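Local coordinates for protein putative reductase (Peptoclostridium difficile, PDB 5J6C) that binds flavin mononucleotide as a dimeric nitroreductase and probably reduces nitro compounds, with a suggested link to the antibiotic metronidazole, at residues Thr70-Val76 with Leu102-Ala108; Trp116-Ser121 with Tyr168-Cys172. All coordinates share one frame; numbering follows the deposited sequence.

Interaction 1 (Thr70-Val76 with Leu102-Ala108); sequences TWEFIVV and LAIVIIA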
ATOM      1  N   THR A  70      -4.140 -12.071   4.248  1.00 26.70           N
ATOM      2  CA  THR A  70      -3.766 -13.080   3.256  1.00 26.42           C
ATOM      3  C   THR A  70      -2.254 -13.209   3.074  1.00 27.29           C
ATOM      4  O   THR A  70      -1.800 -14.209   2.511  1.00 23.95           O
ATOM      5  CB  THR A  70      -4.390 -12.768   1.887  1.00 28.75           C
ATOM      6  OG1 THR A  70      -3.908 -11.502   1.425  1.00 25.89           O
ATOM      7  CG2 THR A  70      -5.912 -12.731   1.958  1.00 32.86           C
ATOM      8  N   TRP A  71      -1.470 -12.226   3.514  1.00 24.81           N
ATOM      9  CA  TRP A  71      -0.056 -12.201   3.190  1.00 22.26           C
ATOM     10  C   TRP A  71       0.749 -13.153   4.077  1.00 26.39           C
ATOM     11  O   TRP A  71       0.259 -13.699   5.068  1.00 23.89           O
ATOM     12  CB  TRP A  71       0.503 -10.783   3.306  1.00 23.97           C
ATOM     13  CG  TRP A  71      -0.157  -9.857   4.329  1.00 25.33           C
ATOM     14  CD1 TRP A  71      -0.832  -8.702   4.054  1.00 25.45           C
ATOM     15  CD2 TRP A  71      -0.170  -9.988   5.758  1.00 24.56           C
ATOM     16  NE1 TRP A  71      -1.272  -8.117   5.210  1.00 21.66           N
ATOM     17  CE2 TRP A  71      -0.876  -8.882   6.274  1.00 25.64           C
ATOM     18  CE3 TRP A  71       0.346 -10.932   6.652  1.00 24.97           C
ATOM     19  CZ2 TRP A  71      -1.079  -8.692   7.647  1.00 21.52           C
ATOM     20  CZ3 TRP A  71       0.145 -10.737   8.006  1.00 23.83           C
ATOM     21  CH2 TRP A  71      -0.569  -9.630   8.487  1.00 21.82           C
ATOM     22  N   GLU A  72       2.000 -13.377   3.665  1.00 23.86           N
ATOM     23  CA  GLU A  72       3.049 -14.001   4.471  1.00 27.89           C
ATOM     24  C   GLU A  72       4.378 -13.400   4.041  1.00 23.75           C
ATOM     25  O   GLU A  72       4.510 -12.865   2.937  1.00 21.04           O
ATOM     26  CB  GLU A  72       3.113 -15.532   4.324  1.00 21.71           C
ATOM     27  CG  GLU A  72       1.764 -16.205   4.233  1.00 29.85           C
ATOM     28  CD  GLU A  72       1.671 -17.467   5.042  1.00 31.91           C
ATOM     29  OE1 GLU A  72       2.661 -17.810   5.728  1.00 32.15           O
ATOM     30  OE2 GLU A  72       0.602 -18.119   4.978  1.00 35.27           O
ATOM     31  N   PHE A  73       5.367 -13.500   4.920  1.00 19.36           N
ATOM     32  CA  PHE A  73       6.651 -12.841   4.725  1.00 22.05           C
ATOM     33  C   PHE A  73       7.773 -13.863   4.807  1.00 21.85           C
ATOM     34  O   PHE A  73       7.812 -14.686   5.728  1.00 22.31           O
ATOM     35  CB  PHE A  73       6.825 -11.719   5.753  1.00 21.72           C
ATOM     36  CG  PHE A  73       5.638 -10.796   5.817  1.00 20.85           C
ATOM     37  CD1 PHE A  73       5.435  -9.831   4.836  1.00 22.40           C
ATOM     38  CD2 PHE A  73       4.694 -10.930   6.816  1.00 21.85           C
ATOM     39  CE1 PHE A  73       4.323  -8.989   4.874  1.00 21.58           C
ATOM     40  CE2 PHE A  73       3.581 -10.104   6.865  1.00 22.91           C
ATOM     41  CZ  PHE A  73       3.391  -9.128   5.893  1.00 26.05           C
ATOM     42  N   ILE A  74       8.658 -13.831   3.823  1.00 20.06           N
ATOM     43  CA  ILE A  74       9.853 -14.656   3.813  1.00 21.28           C
ATOM     44  C   ILE A  74      11.040 -13.721   3.975  1.00 21.51           C
ATOM     45  O   ILE A  74      11.376 -12.945   3.066  1.00 17.71           O
ATOM     46  CB  ILE A  74       9.964 -15.504   2.539  1.00 22.25           C
ATOM     47  CG1 ILE A  74       8.673 -16.299   2.329  1.00 20.42           C
ATOM     48  CG2 ILE A  74      11.167 -16.448   2.638  1.00 20.66           C
ATOM     49  CD1 ILE A  74       8.674 -17.119   1.053  1.00 22.32           C
ATOM     50  N   VAL A  75      11.649 -13.782   5.153  1.00 20.83           N
ATOM     51  CA  VAL A  75      12.863 -13.041   5.455  1.00 17.75           C
ATOM     52  C   VAL A  75      14.054 -13.783   4.866  1.00 22.77           C
ATOM     53  O   VAL A  75      14.261 -14.973   5.141  1.00 25.14           O
ATOM     54  CB  VAL A  75      13.017 -12.872   6.975  1.00 24.91           C
ATOM     55  CG1 VAL A  75      14.331 -12.159   7.327  1.00 17.45           C
ATOM     56  CG2 VAL A  75      11.807 -12.152   7.549  1.00 19.38           C
ATOM     57  N   VAL A  76      14.860 -13.083   4.073  1.00 19.95           N
ATOM     58  CA  VAL A  76      16.011 -13.688   3.414  1.00 22.11           C
ATOM     59  C   VAL A  76      17.252 -12.884   3.766  1.00 22.84           C
ATOM     60  O   VAL A  76      17.313 -11.682   3.490  1.00 22.17           O
ATOM     61  CB  VAL A  76      15.829 -13.756   1.890  1.00 17.04           C
ATOM     62  CG1 VAL A  76      17.034 -14.429   1.250  1.00 21.23           C
ATOM     63  CG2 VAL A  76      14.545 -14.504   1.569  1.00 19.62           C
ATOM     64  N   LEU A 102      19.646  -7.695   3.367  1.00 20.60           N
ATOM     65  CA  LEU A 102      18.383  -8.223   3.840  1.00 22.15           C
ATOM     66  C   LEU A 102      17.334  -8.050   2.750  1.00 24.04           C
ATOM     67  O   LEU A 102      17.397  -7.113   1.951  1.00 21.20           O
ATOM     68  CB  LEU A 102      17.953  -7.512   5.124  1.00 22.11           C
ATOM     69  CG  LEU A 102      16.594  -7.865   5.720  1.00 22.79           C
ATOM     70  CD1 LEU A 102      16.567  -9.349   6.065  1.00 23.06           C
ATOM     71  CD2 LEU A 102      16.308  -6.998   6.953  1.00 20.65           C
ATOM     72  N   ALA A 103      16.385  -8.978   2.714  1.00 19.81           N
ATOM     73  CA  ALA A 103      15.229  -8.858   1.841  1.00 19.82           C
ATOM     74  C   ALA A 103      14.043  -9.479   2.555  1.00 21.53           C
ATOM     75  O   ALA A 103      14.197 -10.403   3.360  1.00 20.19           O
ATOM     76  CB  ALA A 103      15.452  -9.536   0.483  1.00 18.54           C
ATOM     77  N   ILE A 104      12.861  -8.932   2.287  1.00 19.74           N
ATOM     78  CA  ILE A 104      11.602  -9.535   2.705  1.00 21.49           C
ATOM     79  C   ILE A 104      10.767  -9.748   1.451  1.00 17.59           C
ATOM     80  O   ILE A 104      10.400  -8.779   0.777  1.00 19.29           O
ATOM     81  CB  ILE A 104      10.838  -8.671   3.717  1.00 17.27           C
ATOM     82  CG1 ILE A 104      11.692  -8.389   4.954  1.00 21.00           C
ATOM     83  CG2 ILE A 104       9.531  -9.363   4.104  1.00 15.78           C
ATOM     84  CD1 ILE A 104      11.001  -7.499   5.927  1.00 18.65           C
ATOM     85  N   VAL A 105      10.485 -11.006   1.141  1.00 18.66           N
ATOM     86  CA  VAL A 105       9.600 -11.371   0.039  1.00 21.18           C
ATOM     87  C   VAL A 105       8.179 -11.403   0.585  1.00 22.66           C
ATOM     88  O   VAL A 105       7.908 -12.111   1.563  1.00 22.15           O
ATOM     89  CB  VAL A 105      10.002 -12.729  -0.559  1.00 20.93           C
ATOM     90  CG1 VAL A 105       9.103 -13.093  -1.748  1.00 16.11           C
ATOM     91  CG2 VAL A 105      11.463 -12.694  -0.959  1.00 18.25           C
ATOM     92  N   ILE A 106       7.283 -10.623  -0.026  1.00 22.53           N
ATOM     93  CA  ILE A 106       5.874 -10.567   0.366  1.00 22.62           C
ATOM     94  C   ILE A 106       5.071 -11.480  -0.560  1.00 21.55           C
ATOM     95  O   ILE A 106       4.955 -11.221  -1.766  1.00 17.18           O
ATOM     96  CB  ILE A 106       5.308  -9.144   0.325  1.00 18.47           C
ATOM     97  CG1 ILE A 106       5.980  -8.231   1.350  1.00 23.57           C
ATOM     98  CG2 ILE A 106       3.830  -9.191   0.619  1.00 24.00           C
ATOM     99  CD1 ILE A 106       7.035  -7.362   0.768  1.00 21.18           C
ATOM    100  N   ILE A 107       4.494 -12.537   0.010  1.00 21.82           N
ATOM    101  CA  ILE A 107       3.644 -13.465  -0.722  1.00 18.90           C
ATOM    102  C   ILE A 107       2.250 -13.392  -0.120  1.00 21.42           C
ATOM    103  O   ILE A 107       2.047 -12.864   0.974  1.00 24.16           O
ATOM    104  CB  ILE A 107       4.177 -14.916  -0.681  1.00 20.56           C
ATOM    105  CG1 ILE A 107       4.057 -15.484   0.738  1.00 20.90           C
ATOM    106  CG2 ILE A 107       5.609 -14.980  -1.212  1.00 19.68           C
ATOM    107  CD1 ILE A 107       4.464 -16.960   0.871  1.00 23.97           C
ATOM    108  N   ALA A 108       1.275 -13.923  -0.853  1.00 18.98           N
ATOM    109  CA  ALA A 108      -0.103 -13.870  -0.398  1.00 20.67           C
ATOM    110  C   ALA A 108      -0.836 -15.116  -0.857  1.00 22.31           C
ATOM    111  O   ALA A 108      -0.628 -15.597  -1.974  1.00 25.80           O
ATOM    112  CB  ALA A 108      -0.815 -12.623  -0.916  1.00 21.87           C
TER
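I107 and I74, the residues that bury most surface here, sit on one face of an antiparallel strand pair in the central sheet of the nitroreductase fold. Strand 71-76 is the outermost of its sheet within the chain, and strand 102-109 lies just inside it. I74 faces V105 in a hydrogen-bonded pair: I74 N donates to V105 O at 2.9 Å, nearly straight and in the carbonyl plane, and V105 N returns the bond to I74 O. I107 and E72 form another hydrogen-bonded pair. I107 CG1 lies between its own backbone N and carbonyl carbon (chi1 69°), which carries the branch to within 3.7 Å of E72 CB, while I107 CD1 comes 4.2 Å from I74 CD1. V76 extends this row, its CG2 approaching V105 CG2 at 4.4 Å. The other face holds F73, whose ring edge receives I106 CG1 in its plane, 3.9 Å from CD1. In the second subunit H197 binds the E72 carboxylate, and a parallel strand pairs with F73, I74 and V75, continuing the sheet across the dimer. At the W71 end, E72 N meets I107 O at 2.7 Å from well above the carbonyl plane.

Interaction 2 (Trp116-Ser121 with Tyr168-Cys172); sequences WIEDAS and YSVEC. With FMN (flavin mononucleotide), chain E.
E171 reaches from strand 168-177 to the first turns of helix 116-133, and its aliphatic part belongs to the close-packed half of this helix-on-sheet contact. The methyl of A120 rests against both E171 CB and CG, 3.7 Å from each, where the two backbones come nearest. W116, the partly exposed solvent side, is packed just as closely: S169 CB lies over one face of the indole, a CH-pi contact 3.9 Å from the centroid of the six-membered ring, and S169 OG approaches W116 CH2 at 3.1 Å. The carboxylate end of E171 is looser. CG is anti to the backbone N (chi1 168°), and a bend at chi2 turns the carboxylate across I117, at about a right angle to its side chain. E171 OE2 passes 3.9 Å from I117 CG2 and has a long, weak ion pair with R144 of its own chain; E171 OE1 stays 4.0 Å from S121 OG. That hydroxyl is used inside the helix, donating to I117 O at 2.6 Å. On another side of this turn, E118 CB lies 3.6 Å from C7M of FMN. E118 also comes close to E171 of the second subunit, and R144 of that subunit, salt-bridged to E118, probably offsets the repulsion of the two carboxylates, which makes the charge balance here depend on the dimer.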
ATOM      1  N   TRP A 116      -5.813  -9.759  -2.616  1.00 24.21           N
ATOM      2  CA  TRP A 116      -4.511 -10.025  -2.005  1.00 22.75           C
ATOM      3  C   TRP A 116      -3.434  -9.084  -2.534  1.00 20.46           C
ATOM      4  O   TRP A 116      -2.441  -8.825  -1.837  1.00 20.46           O
ATOM      5  CB  TRP A 116      -4.100 -11.486  -2.231  1.00 23.89           C
ATOM      6  CG  TRP A 116      -3.935 -11.871  -3.674  1.00 25.63           C
ATOM      7  CD1 TRP A 116      -4.871 -12.461  -4.473  1.00 27.95           C
ATOM      8  CD2 TRP A 116      -2.761 -11.704  -4.489  1.00 24.80           C
ATOM      9  NE1 TRP A 116      -4.360 -12.664  -5.728  1.00 27.53           N
ATOM     10  CE2 TRP A 116      -3.067 -12.213  -5.768  1.00 26.66           C
ATOM     11  CE3 TRP A 116      -1.484 -11.181  -4.259  1.00 25.17           C
ATOM     12  CZ2 TRP A 116      -2.145 -12.205  -6.818  1.00 26.65           C
ATOM     13  CZ3 TRP A 116      -0.570 -11.177  -5.300  1.00 24.89           C
ATOM     14  CH2 TRP A 116      -0.903 -11.686  -6.563  1.00 25.40           C
ATOM     15  N   ILE A 117      -3.603  -8.569  -3.760  1.00 21.92           N
ATOM     16  CA  ILE A 117      -2.678  -7.566  -4.293  1.00 18.46           C
ATOM     17  C   ILE A 117      -2.664  -6.335  -3.398  1.00 21.99           C
ATOM     18  O   ILE A 117      -1.604  -5.815  -3.031  1.00 18.43           O
ATOM     19  CB  ILE A 117      -3.060  -7.186  -5.736  1.00 21.51           C
ATOM     20  CG1 ILE A 117      -3.009  -8.402  -6.655  1.00 17.44           C
ATOM     21  CG2 ILE A 117      -2.132  -6.096  -6.248  1.00 18.94           C
ATOM     22  CD1 ILE A 117      -3.594  -8.134  -8.055  1.00 20.20           C
ATOM     23  N   GLU A 118      -3.853  -5.850  -3.045  1.00 22.00           N
ATOM     24  CA  GLU A 118      -3.963  -4.722  -2.135  1.00 19.02           C
ATOM     25  C   GLU A 118      -3.349  -5.056  -0.783  1.00 19.56           C
ATOM     26  O   GLU A 118      -2.515  -4.301  -0.269  1.00 17.73           O
ATOM     27  CB  GLU A 118      -5.433  -4.336  -1.981  1.00 19.74           C
ATOM     28  CG  GLU A 118      -6.018  -3.583  -3.170  1.00 20.29           C
ATOM     29  CD  GLU A 118      -6.474  -4.470  -4.332  1.00 22.88           C
ATOM     30  OE1 GLU A 118      -6.081  -5.662  -4.415  1.00 22.32           O
ATOM     31  OE2 GLU A 118      -7.235  -3.951  -5.179  1.00 21.69           O
ATOM     32  N   ASP A 119      -3.771  -6.178  -0.185  1.00 19.80           N
ATOM     33  CA  ASP A 119      -3.253  -6.595   1.115  1.00 21.00           C
ATOM     34  C   ASP A 119      -1.735  -6.579   1.115  1.00 23.00           C
ATOM     35  O   ASP A 119      -1.104  -5.969   1.988  1.00 19.64           O
ATOM     36  CB  ASP A 119      -3.741  -8.008   1.471  1.00 24.28           C
ATOM     37  CG  ASP A 119      -5.205  -8.058   1.875  1.00 26.53           C
ATOM     38  OD1 ASP A 119      -5.810  -6.984   2.073  1.00 23.02           O
ATOM     39  OD2 ASP A 119      -5.740  -9.189   2.009  1.00 26.76           O
ATOM     40  N   ALA A 120      -1.138  -7.265   0.133  1.00 20.23           N
ATOM     41  CA  ALA A 120       0.311  -7.390   0.085  1.00 21.03           C
ATOM     42  C   ALA A 120       0.965  -6.036  -0.099  1.00 21.10           C
ATOM     43  O   ALA A 120       2.023  -5.770   0.480  1.00 22.45           O
ATOM     44  CB  ALA A 120       0.719  -8.334  -1.045  1.00 19.45           C
ATOM     45  N   SER A 121       0.341  -5.164  -0.900  1.00 20.01           N
ATOM     46  CA  SER A 121       0.930  -3.865  -1.182  1.00 19.22           C
ATOM     47  C   SER A 121       0.968  -3.003   0.072  1.00 19.71           C
ATOM     48  O   SER A 121       1.936  -2.264   0.293  1.00 20.43           O
ATOM     49  CB  SER A 121       0.144  -3.159  -2.285  1.00 18.52           C
ATOM     50  OG  SER A 121       0.110  -3.928  -3.459  1.00 17.63           O
ATOM     51  N   TYR A 168       0.097 -19.769  -3.263  1.00 27.02           N
ATOM     52  CA  TYR A 168       0.630 -18.446  -2.996  1.00 27.85           C
ATOM     53  C   TYR A 168       1.095 -17.780  -4.280  1.00 25.78           C
ATOM     54  O   TYR A 168       1.574 -18.437  -5.210  1.00 27.49           O
ATOM     55  CB  TYR A 168       1.804 -18.521  -2.020  1.00 25.35           C
ATOM     56  CG  TYR A 168       1.427 -19.066  -0.672  1.00 27.72           C
ATOM     57  CD1 TYR A 168       0.771 -18.270   0.257  1.00 23.90           C
ATOM     58  CD2 TYR A 168       1.713 -20.383  -0.328  1.00 28.38           C
ATOM     59  CE1 TYR A 168       0.417 -18.762   1.485  1.00 25.53           C
ATOM     60  CE2 TYR A 168       1.364 -20.884   0.905  1.00 26.62           C
ATOM     61  CZ  TYR A 168       0.717 -20.065   1.807  1.00 26.61           C
ATOM     62  OH  TYR A 168       0.364 -20.544   3.035  1.00 28.05           O
ATOM     63  N   SER A 169       0.972 -16.457  -4.308  1.00 22.55           N
ATOM     64  CA  SER A 169       1.538 -15.623  -5.352  1.00 23.70           C
ATOM     65  C   SER A 169       2.529 -14.639  -4.732  1.00 23.30           C
ATOM     66  O   SER A 169       2.333 -14.174  -3.607  1.00 22.02           O
ATOM     67  CB  SER A 169       0.428 -14.871  -6.095  1.00 23.79           C
ATOM     68  OG  SER A 169       0.968 -14.134  -7.172  1.00 27.82           O
ATOM     69  N   VAL A 170       3.586 -14.304  -5.476  1.00 22.00           N
ATOM     70  CA  VAL A 170       4.623 -13.391  -4.998  1.00 19.09           C
ATOM     71  C   VAL A 170       4.306 -11.991  -5.488  1.00 17.91           C
ATOM     72  O   VAL A 170       4.161 -11.762  -6.692  1.00 20.15           O
ATOM     73  CB  VAL A 170       6.028 -13.822  -5.452  1.00 20.03           C
ATOM     74  CG1 VAL A 170       7.076 -12.892  -4.831  1.00 17.30           C
ATOM     75  CG2 VAL A 170       6.297 -15.262  -5.063  1.00 19.27           C
ATOM     76  N   GLU A 171       4.190 -11.050  -4.552  1.00 18.62           N
ATOM     77  CA  GLU A 171       3.850  -9.675  -4.890  1.00 17.12           C
ATOM     78  C   GLU A 171       5.089  -8.868  -5.243  1.00 17.09           C
ATOM     79  O   GLU A 171       5.153  -8.249  -6.310  1.00 19.36           O
ATOM     80  CB  GLU A 171       3.104  -9.009  -3.725  1.00 19.63           C
ATOM     81  CG  GLU A 171       2.975  -7.496  -3.869  1.00 16.63           C
ATOM     82  CD  GLU A 171       2.260  -7.084  -5.148  1.00 20.44           C
ATOM     83  OE1 GLU A 171       2.623  -6.048  -5.737  1.00 21.57           O
ATOM     84  OE2 GLU A 171       1.337  -7.799  -5.576  1.00 20.22           O
ATOM     85  N   CYS A 172       6.093  -8.897  -4.375  1.00 16.42           N
ATOM     86  CA  CYS A 172       7.270  -8.057  -4.524  1.00 16.71           C
ATOM     87  C   CYS A 172       8.311  -8.521  -3.519  1.00 17.87           C
ATOM     88  O   CYS A 172       7.998  -9.246  -2.567  1.00 20.31           O
ATOM     89  CB  CYS A 172       6.927  -6.579  -4.288  1.00 17.12           C
ATOM     90  SG  CYS A 172       6.337  -6.249  -2.589  1.00 16.14           S
TER
HETATM   91  N1  FMN E 201     -13.905  -2.174   5.275  1.00 17.55           N
HETATM   92  C2  FMN E 201     -15.216  -1.981   4.858  1.00 19.60           C
HETATM   93  O2  FMN E 201     -16.094  -1.702   5.665  1.00 21.23           O
HETATM   94  N3  FMN E 201     -15.565  -2.101   3.531  1.00 19.93           N
HETATM   95  C4  FMN E 201     -14.605  -2.403   2.591  1.00 20.44           C
HETATM   96  O4  FMN E 201     -14.909  -2.497   1.393  1.00 19.85           O
HETATM   97  C4A FMN E 201     -13.289  -2.589   3.005  1.00 20.48           C
HETATM   98  N5  FMN E 201     -12.336  -2.885   2.054  1.00 20.45           N
HETATM   99  C5A FMN E 201     -11.022  -3.065   2.448  1.00 22.24           C
HETATM  100  C6  FMN E 201     -10.087  -3.378   1.460  1.00 20.06           C
HETATM  101  C7  FMN E 201      -8.753  -3.556   1.787  1.00 20.27           C
HETATM  102  C7M FMN E 201      -7.791  -3.884   0.681  1.00 18.89           C
HETATM  103  C8  FMN E 201      -8.346  -3.437   3.122  1.00 19.66           C
HETATM  104  C8M FMN E 201      -6.894  -3.632   3.464  1.00 18.61           C
HETATM  105  C9  FMN E 201      -9.287  -3.132   4.119  1.00 18.96           C
HETATM  106  C9A FMN E 201     -10.639  -2.944   3.793  1.00 19.18           C
HETATM  107  N10 FMN E 201     -11.597  -2.628   4.761  1.00 21.15           N
HETATM  108  C10 FMN E 201     -12.924  -2.460   4.356  1.00 18.04           C
HETATM  109  C1' FMN E 201     -11.239  -2.547   6.228  1.00 18.01           C
HETATM  110  C2' FMN E 201     -11.327  -4.036   6.729  1.00 20.45           C
HETATM  111  O2' FMN E 201     -12.605  -4.433   7.172  1.00 23.33           O
HETATM  112  C3' FMN E 201     -10.363  -4.608   7.790  1.00 30.32           C
HETATM  113  O3' FMN E 201     -10.931  -5.282   8.919  1.00 23.08           O
HETATM  114  C4' FMN E 201      -9.504  -3.601   8.443  1.00 24.36           C
HETATM  115  O4' FMN E 201      -8.638  -2.971   7.533  1.00 24.44           O
HETATM  116  C5' FMN E 201      -8.743  -4.414   9.497  1.00 27.20           C
HETATM  117  O5' FMN E 201      -9.256  -3.986  10.733  1.00 25.38           O
HETATM  118  P   FMN E 201      -8.650  -2.599  11.269  1.00 22.58           P
HETATM  119  O1P FMN E 201      -7.344  -2.931  11.938  1.00 24.75           O
HETATM  120  O2P FMN E 201      -8.349  -1.649  10.134  1.00 19.08           O
HETATM  121  O3P FMN E 201      -9.596  -1.944  12.267  1.00 25.97           O

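How the interactions relate
The two contacts share one sheet, yet they are built differently. Interaction 1 is buried throughout, strand on strand, joined by paired backbone hydrogen bonds and apolar side chains; interaction 2, largely buried, reaches the partly exposed W116 and is helix on strand, carried by side chains alone, with less than half the buried surface. Strand 102-109 ties them together: I106 O probably accepts from E171 N at 2.9 Å, and A108 O likewise from S169 N, while the chain after it leads into helix 116-133. D119 of that helix also binds the T70 hydroxyl. Each meets the second subunit, 70-76 by extending the sheet and 116-121 through E118 and by packing of I117 and S121.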